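Local coordinates for protein nickel-dependent hydrogenase large subunit (PDB 3MYR) that oxidises molecular hydrogen at a nickel-iron centre as the large subunit of a membrane-bound heterodimeric hydrogenase, at residues E42-L45 / K46-P50; A53-F56 / V57-C61; K461-E465 / T466-P470; A71-R74 / A75-A79. All coordinates share one frame; numbering follows the deposited sequence.

Interaction 1 (E42-L45 / K46-P50). With MG (magnesium ion), chain O.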
# COMPACT_ATOMS: atom_id res chain seq x y z
N GLU B 42 12.37 2.08 11.43
CA GLU B 42 12.36 2.74 12.74
C GLU B 42 13.77 3.16 13.16
O GLU B 42 13.99 4.25 13.70
CB GLU B 42 11.67 1.85 13.80
CG GLU B 42 10.12 1.73 13.60
CD GLU B 42 9.56 0.42 14.18
OE1 GLU B 42 10.39 -0.54 14.27
OE2 GLU B 42 8.31 0.32 14.48
N THR B 43 14.73 2.30 12.85
CA THR B 43 16.13 2.52 13.19
C THR B 43 16.69 3.61 12.31
O THR B 43 17.40 4.50 12.80
CB THR B 43 16.86 1.21 12.94
OG1 THR B 43 16.37 0.25 13.90
CG2 THR B 43 18.40 1.36 13.11
N ILE B 44 16.28 3.61 11.03
CA ILE B 44 16.71 4.67 10.09
C ILE B 44 16.34 6.08 10.56
O ILE B 44 17.15 7.03 10.48
CB ILE B 44 16.24 4.35 8.68
CG1 ILE B 44 17.05 3.12 8.20
CG2 ILE B 44 16.46 5.59 7.66
CD1 ILE B 44 16.41 2.37 6.97
N LEU B 45 15.18 6.20 11.20
CA LEU B 45 14.74 7.53 11.68
C LEU B 45 15.48 8.13 12.82
O LEU B 45 15.31 9.33 13.04
CB LEU B 45 13.27 7.46 12.15
CG LEU B 45 12.26 7.24 11.06
CD1 LEU B 45 10.98 6.63 11.64
CD2 LEU B 45 12.05 8.61 10.23
N LYS B 46 16.10 7.31 13.70
CA LYS B 46 16.69 7.86 14.91
C LYS B 46 17.63 9.01 14.56
O LYS B 46 18.42 8.87 13.64
CB LYS B 46 17.53 6.79 15.69
CG LYS B 46 16.66 5.65 16.25
CD LYS B 46 17.02 5.23 17.70
CE LYS B 46 15.87 4.30 18.26
NZ LYS B 46 15.55 4.47 19.75
N GLY B 47 17.56 10.12 15.30
CA GLY B 47 18.51 11.22 15.12
C GLY B 47 18.03 12.22 14.10
O GLY B 47 18.58 13.29 14.01
N ARG B 48 16.97 11.93 13.35
CA ARG B 48 16.57 12.82 12.25
C ARG B 48 15.59 13.88 12.72
O ARG B 48 15.20 13.87 13.86
CB ARG B 48 15.98 11.97 11.11
CG ARG B 48 17.09 11.10 10.47
CD ARG B 48 16.50 10.31 9.30
NE ARG B 48 17.39 9.21 8.88
CZ ARG B 48 18.33 9.32 7.94
NH1 ARG B 48 18.54 10.49 7.30
NH2 ARG B 48 18.99 8.25 7.57
N ASP B 49 15.24 14.82 11.83
CA ASP B 49 14.29 15.87 12.11
C ASP B 49 12.85 15.33 12.10
O ASP B 49 12.44 14.75 11.11
CB ASP B 49 14.42 16.97 11.08
CG ASP B 49 13.68 18.28 11.52
OD1 ASP B 49 12.49 18.24 11.95
OD2 ASP B 49 14.35 19.33 11.56
N PRO B 50 12.08 15.48 13.20
CA PRO B 50 10.65 15.04 13.26
C PRO B 50 9.82 15.62 12.14
O PRO B 50 8.85 14.96 11.72
CB PRO B 50 10.13 15.65 14.58
CG PRO B 50 11.45 15.60 15.48
CD PRO B 50 12.52 16.07 14.50
MG MG O . 7.10 -1.28 14.55
O HOH W 1 8.82 -2.55 14.61
O HOH W 2 19.65 7.28 11.64
O HOH W 3 7.23 -1.10 16.60
O HOH W 4 5.91 -2.98 14.76
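Arg48 reaches back over the turn and grips the carbonyl of Ile44. Its NE donates to Ile44 O at 2.7 Å, with a nearly straight N-H...O angle of 165°. The oxygen lies close to the guanidinium plane, while NE stands above the plane of the Ile44 carbonyl. The arginine chain gets there by running extended from CG to NE. It lies alongside Ile44, and both side chains point the same way, with Ile44 CG2 3.7 Å from Arg48 NH2. The far end of the guanidinium is held as well: NH2 forms a salt bridge with Asp257 of the small subunit HydA. This side of the contact is the tight one.

The backbone beneath it makes a type II beta turn from Leu45 to Arg48, closed by Arg48 N to Leu45 O at 3.1 Å. Lys46 N bonds to Thr43 O at 3.2 Å. Lys46 and Gly47 form the solvent side. There a water sits 2.8 Å from both Ile44 O and Lys46 O. Lys46 NZ turns off to Ala502 O.

Glu42 faces the other way, into the protein. Its OE2 binds magnesium at 2.0 Å, and OE1 accepts from a metal-bound water and bonds to Thr350. The backbone O of Ala506 and NE2 of His561 complete the protein ligands of the ion.

The turn is pinned to strand 500-507 by backbone bonds of Gly47 and Arg48 with Ile501. Leu45 packs between that strand and Phe56 and Val57 of helix 53-58.

Interaction 2 (A53-F56 / V57-C61)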
# COMPACT_ATOMS: atom_id res chain seq x y z
N ALA B 53 10.08 13.10 9.28
CA ALA B 53 9.70 11.71 9.48
C ALA B 53 8.62 11.23 8.46
O ALA B 53 8.74 10.13 7.92
CB ALA B 53 9.26 11.45 10.93
N TRP B 54 7.62 12.05 8.18
CA TRP B 54 6.50 11.61 7.39
C TRP B 54 6.98 11.09 6.05
O TRP B 54 6.39 10.15 5.53
CB TRP B 54 5.40 12.65 7.18
CG TRP B 54 5.88 13.76 6.30
CD1 TRP B 54 6.44 14.96 6.71
CD2 TRP B 54 5.89 13.80 4.87
NE1 TRP B 54 6.80 15.71 5.63
CE2 TRP B 54 6.48 15.05 4.49
CE3 TRP B 54 5.52 12.89 3.85
CZ2 TRP B 54 6.68 15.43 3.13
CZ3 TRP B 54 5.72 13.27 2.48
CH2 TRP B 54 6.31 14.51 2.15
N ALA B 55 7.99 11.74 5.47
CA ALA B 55 8.48 11.36 4.13
C ALA B 55 9.20 10.02 4.14
O ALA B 55 9.03 9.24 3.20
CB ALA B 55 9.44 12.43 3.57
N PHE B 56 9.95 9.72 5.22
CA PHE B 56 10.51 8.36 5.43
C PHE B 56 9.42 7.32 5.67
O PHE B 56 9.42 6.26 5.02
CB PHE B 56 11.47 8.33 6.64
CG PHE B 56 12.76 9.08 6.43
CD1 PHE B 56 12.79 10.50 6.45
CD2 PHE B 56 13.97 8.37 6.21
CE1 PHE B 56 13.96 11.20 6.21
CE2 PHE B 56 15.20 9.06 5.99
CZ PHE B 56 15.21 10.50 6.00
N VAL B 57 8.52 7.54 6.62
CA VAL B 57 7.61 6.45 6.96
C VAL B 57 6.46 6.29 5.93
O VAL B 57 5.88 5.22 5.80
CB VAL B 57 7.03 6.55 8.37
CG1 VAL B 57 8.17 6.47 9.36
CG2 VAL B 57 6.28 7.91 8.57
N GLN B 58 6.19 7.31 5.14
CA GLN B 58 5.30 7.05 4.05
C GLN B 58 5.80 5.89 3.18
O GLN B 58 4.98 5.09 2.67
CB GLN B 58 5.06 8.30 3.21
CG GLN B 58 3.90 8.00 2.20
CD GLN B 58 3.40 9.23 1.44
OE1 GLN B 58 4.16 10.17 1.10
NE2 GLN B 58 2.13 9.18 1.11
N ARG B 59 7.11 5.83 2.99
CA ARG B 59 7.76 4.77 2.19
C ARG B 59 7.83 3.43 2.92
O ARG B 59 8.35 2.46 2.38
CB ARG B 59 9.16 5.21 1.70
CG ARG B 59 9.08 6.00 0.37
CD ARG B 59 8.30 7.36 0.50
NE ARG B 59 8.58 8.21 -0.66
CZ ARG B 59 8.24 9.49 -0.74
NH1 ARG B 59 7.80 10.13 0.35
NH2 ARG B 59 8.37 10.16 -1.92
N ILE B 60 7.24 3.34 4.11
CA ILE B 60 6.89 2.01 4.61
C ILE B 60 6.08 1.25 3.56
O ILE B 60 6.24 0.04 3.38
CB ILE B 60 6.11 2.12 5.96
CG1 ILE B 60 7.17 2.47 7.03
CG2 ILE B 60 5.36 0.76 6.28
CD1 ILE B 60 6.49 2.83 8.47
N CYS B 61 5.19 1.95 2.86
CA CYS B 61 4.31 1.21 1.97
C CYS B 61 3.64 2.08 0.95
O CYS B 61 3.12 3.12 1.29
CB CYS B 61 3.26 0.40 2.74
SG CYS B 61 2.38 -0.75 1.61
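Val57 opens the second segment with a regular helical bond, its N to Ala53 O at 2.9 Å. Val57 CG2 lies 3.4 Å from Ala53 O. Gln58 N repeats the pattern with Trp54 O at 2.9 Å. The Gln58 side chain runs beside that of Trp54, pointing the same way, with the amide and ring planes 68° apart. Trp54 NE1 bonds to Tyr262 of the small subunit HydA.

Here helix 53-58 leads toward the nickel-binding cysteine motif of the [NiFe] hydrogenases. At Arg59 the backbone bond changes to a weak one, from N to Phe56 O at 3.1 Å. The side chain bends at chi2 (64°), which brings the guanidinium back over the helix. Arg59 NH1 donates to Ala55 O at 3.2 Å, on a lone pair in the carbonyl plane, but the bond is bent (139°) and the oxygen lies off the guanidinium plane. NH2 bonds to Cys147 O of the small subunit, and the side chain touches an iron-sulfur cluster. A leucine here would probably leave Ala55 O without this donor and Cys147 O of the small subunit without its arginine partner. Ile60 N bonds to Val57 O at 2.9 Å. Cys61 SG then binds the nickel.

Interaction 3 (K461-E465 / T466-P470)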
# COMPACT_ATOMS: atom_id res chain seq x y z
N LYS B 461 -6.80 29.74 5.17
CA LYS B 461 -5.62 29.24 5.81
C LYS B 461 -5.45 27.69 5.65
O LYS B 461 -6.44 26.95 5.79
CB LYS B 461 -5.73 29.66 7.27
CG LYS B 461 -4.53 29.35 8.12
CD LYS B 461 -3.91 30.66 8.55
CE LYS B 461 -2.68 30.41 9.42
NZ LYS B 461 -1.45 30.56 8.58
N THR B 462 -4.22 27.21 5.44
CA THR B 462 -3.98 25.77 5.26
C THR B 462 -2.79 25.29 6.11
O THR B 462 -2.51 24.08 6.16
CB THR B 462 -3.69 25.42 3.75
OG1 THR B 462 -2.77 26.40 3.22
CG2 THR B 462 -4.97 25.43 2.88
N PHE B 463 -2.14 26.19 6.85
CA PHE B 463 -0.92 25.79 7.57
C PHE B 463 -0.71 26.61 8.81
O PHE B 463 -0.69 27.86 8.75
CB PHE B 463 0.28 25.91 6.61
CG PHE B 463 1.61 25.62 7.26
CD1 PHE B 463 2.51 26.65 7.54
CD2 PHE B 463 1.98 24.31 7.55
CE1 PHE B 463 3.81 26.34 8.11
CE2 PHE B 463 3.24 24.01 8.18
CZ PHE B 463 4.14 25.04 8.45
N ASN B 464 -0.54 25.94 9.94
CA ASN B 464 -0.31 26.60 11.21
C ASN B 464 1.24 26.63 11.32
O ASN B 464 1.89 25.57 11.49
CB ASN B 464 -0.92 25.72 12.32
CG ASN B 464 -0.65 26.25 13.74
OD1 ASN B 464 -1.19 25.74 14.76
ND2 ASN B 464 0.24 27.16 13.82
N GLU B 465 1.85 27.80 11.10
CA GLU B 465 3.30 27.92 11.14
C GLU B 465 3.90 28.07 12.55
O GLU B 465 5.14 28.13 12.71
CB GLU B 465 3.79 29.11 10.28
CG GLU B 465 3.46 30.59 10.82
CD GLU B 465 1.90 31.04 10.78
OE1 GLU B 465 0.91 30.26 10.52
OE2 GLU B 465 1.66 32.26 11.06
N THR B 466 3.06 28.20 13.56
CA THR B 466 3.57 28.79 14.82
C THR B 466 4.71 27.93 15.47
O THR B 466 5.70 28.46 15.99
CB THR B 466 2.41 29.30 15.81
OG1 THR B 466 2.44 28.57 17.02
CG2 THR B 466 0.98 29.34 15.24
N LEU B 467 4.63 26.60 15.35
CA LEU B 467 5.66 25.73 15.94
C LEU B 467 6.51 25.04 14.85
O LEU B 467 7.10 23.97 15.08
CB LEU B 467 5.07 24.68 16.91
CG LEU B 467 4.39 25.28 18.17
CD1 LEU B 467 3.78 24.26 19.08
CD2 LEU B 467 5.27 26.26 19.00
N TRP B 468 6.61 25.66 13.69
CA TRP B 468 7.41 25.10 12.58
C TRP B 468 8.91 25.02 12.90
O TRP B 468 9.57 24.06 12.53
CB TRP B 468 7.18 25.91 11.30
CG TRP B 468 8.00 25.41 10.14
CD1 TRP B 468 9.10 26.02 9.57
CD2 TRP B 468 7.82 24.14 9.45
NE1 TRP B 468 9.59 25.20 8.55
CE2 TRP B 468 8.81 24.06 8.46
CE3 TRP B 468 6.92 23.07 9.60
CZ2 TRP B 468 8.94 22.93 7.61
CZ3 TRP B 468 7.02 21.94 8.71
CH2 TRP B 468 8.02 21.89 7.76
N GLU B 469 9.47 26.02 13.60
CA GLU B 469 10.89 26.04 13.90
C GLU B 469 11.22 25.19 15.14
O GLU B 469 10.56 25.36 16.19
CB GLU B 469 11.36 27.49 14.14
CG GLU B 469 11.20 28.46 12.94
CD GLU B 469 12.07 28.02 11.73
OE1 GLU B 469 13.14 27.38 11.97
OE2 GLU B 469 11.67 28.34 10.56
N PRO B 470 12.22 24.27 15.04
CA PRO B 470 12.63 23.44 16.18
C PRO B 470 12.97 24.25 17.46
O PRO B 470 12.84 23.74 18.56
CB PRO B 470 13.91 22.75 15.67
CG PRO B 470 13.70 22.60 14.20
CD PRO B 470 12.83 23.80 13.77
O HOH W 5 3.10 24.80 14.02
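Lys461 NZ is gripped by three groups. Lys461 NZ donates to Phe463 O at 2.8 Å, almost in line with the carbonyl. Lys461 NZ also forms a salt bridge with Glu465 OE1 at 3.1 Å, meeting that oxygen from above the carboxylate plane. A second salt bridge joins Lys461 NZ to Asp204 of the small subunit HydA. The ammonium group thus links the loop to the other subunit.

A type I beta turn follows, from Glu465 to Trp468. It is closed by Trp468 N to Glu465 O at 3.0 Å, with an N-H...O angle of 163°. The donor stands above the plane of the Glu465 carbonyl. The turn lies in the loop between helix 426-456 and strand 476-485, far from the metal sites. Water 5 bridges a second pair across the turn. It donates to Asn464 O and accepts from Leu467 N at 2.7 Å, so both backbone atoms have a partner.

The ring before the turn, Phe463, meets the ring at its end, Trp468. Phe463 holds CG opposite its backbone nitrogen (chi1 176°), which directs its ring toward Trp468. The two side chains cross at about a right angle. The pair is an offset edge-to-face stack: the edge of Phe463 points to the face of Trp468, with the planes at 73°. Phe203 of the small subunit meets both rings edge-to-face. Arg51 adds a cation-pi contact to the tryptophan. The six-membered ring of Trp468 and the Phe463 ring have centroids 5.6 Å apart, and their nearest atoms are Phe463 CZ and Trp468 CE3 at 3.6 Å.

Interaction 4 (A71-R74 / A75-A79)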
# COMPACT_ATOMS: atom_id res chain seq x y z
N ALA B 71 -0.27 9.54 9.73
CA ALA B 71 -0.00 9.13 11.11
C ALA B 71 1.25 9.86 11.65
O ALA B 71 1.29 10.29 12.81
CB ALA B 71 0.22 7.62 11.17
N SER B 72 2.26 10.03 10.78
CA SER B 72 3.49 10.69 11.15
C SER B 72 3.30 12.15 11.50
O SER B 72 3.74 12.60 12.56
CB SER B 72 4.57 10.56 10.07
OG SER B 72 5.77 11.10 10.55
N VAL B 73 2.61 12.92 10.66
CA VAL B 73 2.50 14.40 10.95
C VAL B 73 1.56 14.51 12.16
O VAL B 73 1.72 15.42 12.98
CB VAL B 73 1.95 15.23 9.73
CG1 VAL B 73 2.98 15.25 8.55
CG2 VAL B 73 0.64 14.65 9.25
N ARG B 74 0.57 13.63 12.28
CA ARG B 74 -0.30 13.65 13.48
C ARG B 74 0.50 13.33 14.77
O ARG B 74 0.17 13.86 15.84
CB ARG B 74 -1.42 12.62 13.38
CG ARG B 74 -2.58 13.06 12.50
CD ARG B 74 -3.66 11.98 12.38
NE ARG B 74 -4.79 12.42 11.53
CZ ARG B 74 -5.82 11.64 11.20
NH1 ARG B 74 -5.86 10.40 11.63
NH2 ARG B 74 -6.80 12.10 10.40
N ALA B 75 1.53 12.47 14.66
CA ALA B 75 2.33 12.11 15.85
C ALA B 75 3.09 13.33 16.29
O ALA B 75 3.15 13.64 17.52
CB ALA B 75 3.36 10.94 15.51
N VAL B 76 3.71 14.01 15.32
CA VAL B 76 4.41 15.27 15.60
C VAL B 76 3.49 16.39 16.15
O VAL B 76 3.82 17.04 17.16
CB VAL B 76 5.27 15.79 14.43
CG1 VAL B 76 6.08 17.04 14.93
CG2 VAL B 76 6.27 14.66 13.94
N GLU B 77 2.33 16.57 15.51
CA GLU B 77 1.33 17.50 15.98
C GLU B 77 0.86 17.12 17.41
O GLU B 77 0.71 18.00 18.25
CB GLU B 77 0.15 17.49 15.00
CG GLU B 77 0.51 18.21 13.65
CD GLU B 77 -0.24 17.69 12.43
OE1 GLU B 77 -1.26 16.93 12.60
OE2 GLU B 77 0.17 18.10 11.31
N ASP B 78 0.74 15.83 17.70
CA ASP B 78 0.35 15.41 19.05
C ASP B 78 1.46 15.77 20.04
O ASP B 78 1.16 16.30 21.12
CB ASP B 78 0.04 13.89 19.10
CG ASP B 78 -0.55 13.46 20.43
OD1 ASP B 78 -1.66 13.91 20.71
OD2 ASP B 78 0.08 12.71 21.23
N ALA B 79 2.72 15.46 19.71
CA ALA B 79 3.83 15.70 20.62
C ALA B 79 3.97 17.18 21.00
O ALA B 79 4.32 17.54 22.16
CB ALA B 79 5.15 15.19 19.98
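Val73 and Glu77 lie side by side one turn apart on helix 67-80, a largely buried alpha helix of the large subunit. Backbone bonds come first. Ala75 N reaches Ala71 O at 2.9 Å, and also makes a weak bond to Ser72 O. Val76 N bonds to Ser72 O at 3.1 Å, nearly straight at 170°. Glu77 N meets Val73 O at 2.8 Å, and Asp78 N meets Arg74 O at the same distance.

Polar and charged side chains form the second group. Arg74 and Glu77 have opposite charges, but they do not pair. Arg74 runs extended away from the helix, NH2 to Asp286 in a salt bridge and NH1 to Ile482 O. The carboxylate of Glu77 instead takes a salt bridge from Arg92 and a hydrogen bond from Gly220 N, both through OE2. With an alanine at Glu77, Arg92 would probably lose this carboxylate partner and Gly220 N its acceptor. Asp78 bonds through OD2 to Val480 N. Ser72 OG is tied to Tyr504 OH.

Packing makes the third group. Ala71 and Ala75 set small side chains against strand 488-497, and Val73 rests on Trp54 of helix 53-58. Val76 CG2 sits 3.5 Å from Ser72 O. Glu77 holds CG anti to its carbonyl carbon (chi1 -73°), which lays the chain back along the helix over Val73. There Glu77 CD is 3.0 Å from Val73 O, and Glu77 OE2 is 3.7 Å from Val73 CB.

In the fold
From the N terminus, interaction 1 comes first and closes the turn that leaves helix 41-44. The chain then enters helix 53-58, where interaction 2 leads on to the nickel site. Interaction 4 follows on helix 67-80. Interaction 3 comes much later, in the loop before strand 476-485. All four are local and in series; none nests or crosses. In space, interactions 1, 2 and 4 form one packed group. The turn after helix 41-44 packs on helix 53-58, and helix 53-58 on helix 67-80, while Pro50 touches Val76. Interaction 3 touches only interaction 1, where Pro470 meets Asp49. Interactions 1, 2 and 3 also border the small subunit.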